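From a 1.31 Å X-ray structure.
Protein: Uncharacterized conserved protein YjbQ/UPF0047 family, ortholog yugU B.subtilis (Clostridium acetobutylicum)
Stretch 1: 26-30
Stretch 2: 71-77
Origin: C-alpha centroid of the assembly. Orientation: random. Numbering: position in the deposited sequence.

Stretch 1, residues 26-30: DDQFI
Stretch 2 (71-77) VTRDILV

How do the two backbones lie? Residues 71-77 are helical throughout, phi/psi near -65/-43, with I75 N to V71 O and L76 N to T72 O both 3.0 Å and V77 N to R73 O 2.8 Å. In stretch 1, D26 (-62/-42) and D27 (-123/145) lead into strand 28-30, with Q28 at -166/139, F29 at -102/125 and I30 at -116/122. The axes approach to 9.0 Å and their directions differ by 138°, so the register runs backwards: F29 CA lies 6.8 Å from T72 CA, and D27 CA 7.0 Å from L76 CA.

What does the start of stretch 2 offer the strand? V71 (t) does not reach stretch 1, but T72 (p) points toward stretch 1 and sets its methyl CG2 3.7 Å from F29 CD2. R73 (t, chi2 -93°) points away; its NH1 forms a salt bridge with D74 OD1 (D74 m) at 2.9 Å, within the helix.

Where does the phenyl ring settle? F29, chi1 -89° and chi2 39°, points toward the helix and packs obliquely against three side chains one turn apart or adjacent. Beyond T72, I75 (m, t) brings CG2 to 3.8 Å from F29 CZ, and L76 (m, t) brings CD2 to 3.6 Å from F29 CE1. Stretch 2 covers 97 Å² of F29.

How does the polar end of the contact close? L76 also places CD1 3.9 Å from Q28 N, although the Q28 CA-to-CB bond (t, t rotamer) points away. D27 (p, chi2 3°) points toward the helix, its OD2 3.8 Å from L76 CB. No direct hydrogen bond joins the stretches; instead, one water donates to D27 OD2 and to L76 O, the water oxygen lying 2.8 Å from D27 OD2 and 2.8 Å from L76 O, linking two acceptors that could not bond each other. V77 (t) points away.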

# COMPACT_ATOMS: atom_id res chain seq x y z
N ASP A 26 -0.34 20.74 9.73
CA ASP A 26 -1.43 19.76 9.75
C ASP A 26 -1.15 18.62 8.79
O ASP A 26 -1.37 17.48 9.14
CB ASP A 26 -2.83 20.33 9.52
CG ASP A 26 -2.97 21.08 8.22
OD1 ASP A 26 -2.01 21.77 7.81
OD2 ASP A 26 -4.06 20.97 7.62
N ASP A 27 -0.66 18.94 7.59
CA ASP A 27 -0.13 17.90 6.71
C ASP A 27 1.31 18.18 6.32
O ASP A 27 1.71 19.33 6.15
CB ASP A 27 -1.05 17.60 5.50
CG ASP A 27 -1.29 18.79 4.61
OD1 ASP A 27 -0.74 19.88 4.84
OD2 ASP A 27 -2.07 18.62 3.64
N GLN A 28 2.09 17.10 6.18
CA GLN A 28 3.52 17.25 5.99
C GLN A 28 4.15 15.95 5.51
O GLN A 28 3.76 14.89 5.98
CB GLN A 28 4.16 17.65 7.33
CG GLN A 28 5.59 18.13 7.26
CD GLN A 28 6.16 18.49 8.60
OE1 GLN A 28 5.45 18.50 9.58
NE2 GLN A 28 7.45 18.80 8.65
N PHE A 29 5.08 16.04 4.57
CA PHE A 29 5.92 14.90 4.19
C PHE A 29 7.27 15.13 4.86
O PHE A 29 7.90 16.19 4.67
CB PHE A 29 6.15 14.81 2.68
CG PHE A 29 5.13 14.02 1.93
CD1 PHE A 29 3.77 14.08 2.24
CD2 PHE A 29 5.53 13.21 0.86
CE1 PHE A 29 2.83 13.30 1.50
CE2 PHE A 29 4.62 12.51 0.12
CZ PHE A 29 3.29 12.55 0.43
N ILE A 30 7.72 14.17 5.62
CA ILE A 30 9.03 14.22 6.29
C ILE A 30 9.92 13.11 5.71
O ILE A 30 9.56 11.92 5.76
CB ILE A 30 8.90 14.07 7.82
CG1 ILE A 30 8.03 15.21 8.39
CG2 ILE A 30 10.30 14.06 8.44
CD1 ILE A 30 6.58 14.85 8.56
N VAL A 71 6.61 18.56 -5.85
CA VAL A 71 5.92 17.27 -5.95
C VAL A 71 5.24 16.95 -4.65
O VAL A 71 4.09 16.54 -4.66
CB VAL A 71 6.86 16.14 -6.36
CG1 VAL A 71 6.16 14.76 -6.23
CG2 VAL A 71 7.34 16.36 -7.77
N THR A 72 5.90 17.15 -3.52
CA THR A 72 5.27 16.80 -2.26
C THR A 72 4.12 17.77 -1.97
O THR A 72 3.06 17.35 -1.51
CB THR A 72 6.26 16.75 -1.07
OG1 THR A 72 6.91 18.01 -0.95
CG2 THR A 72 7.30 15.66 -1.29
N ARG A 73 4.29 19.04 -2.35
CA ARG A 73 3.20 19.98 -2.25
C ARG A 73 2.00 19.58 -3.12
O ARG A 73 0.85 19.56 -2.67
CB ARG A 73 3.66 21.40 -2.59
CG ARG A 73 2.53 22.42 -2.70
CD ARG A 73 2.02 22.57 -4.14
NE ARG A 73 0.95 23.58 -4.21
CZ ARG A 73 -0.07 23.56 -5.07
NH1 ARG A 73 -0.21 22.60 -5.96
NH2 ARG A 73 -0.97 24.54 -5.03
N ASP A 74 2.27 19.20 -4.37
CA ASP A 74 1.21 18.74 -5.26
C ASP A 74 0.45 17.54 -4.70
O ASP A 74 -0.77 17.46 -4.82
CB ASP A 74 1.78 18.42 -6.65
CG ASP A 74 2.15 19.68 -7.43
OD1 ASP A 74 1.81 20.82 -6.98
OD2 ASP A 74 2.78 19.53 -8.50
N ILE A 75 1.15 16.61 -4.08
CA ILE A 75 0.48 15.44 -3.52
C ILE A 75 -0.41 15.83 -2.35
O ILE A 75 -1.58 15.47 -2.31
CB ILE A 75 1.49 14.38 -3.06
CG1 ILE A 75 2.29 13.83 -4.25
CG2 ILE A 75 0.78 13.20 -2.37
CD1 ILE A 75 3.48 12.94 -3.89
N LEU A 76 0.14 16.59 -1.41
CA LEU A 76 -0.64 17.01 -0.25
C LEU A 76 -1.85 17.83 -0.65
O LEU A 76 -2.96 17.60 -0.19
CB LEU A 76 0.24 17.80 0.74
CG LEU A 76 1.27 16.95 1.47
CD1 LEU A 76 2.23 17.80 2.30
CD2 LEU A 76 0.58 15.95 2.35
N VAL A 77 -1.63 18.80 -1.52
CA VAL A 77 -2.69 19.69 -1.93
C VAL A 77 -3.79 18.94 -2.65
O VAL A 77 -4.97 19.18 -2.43
CB VAL A 77 -2.13 20.84 -2.84
CG1 VAL A 77 -3.24 21.55 -3.65
CG2 VAL A 77 -1.34 21.85 -2.01
O HOH W 1 -3.12 16.40 2.33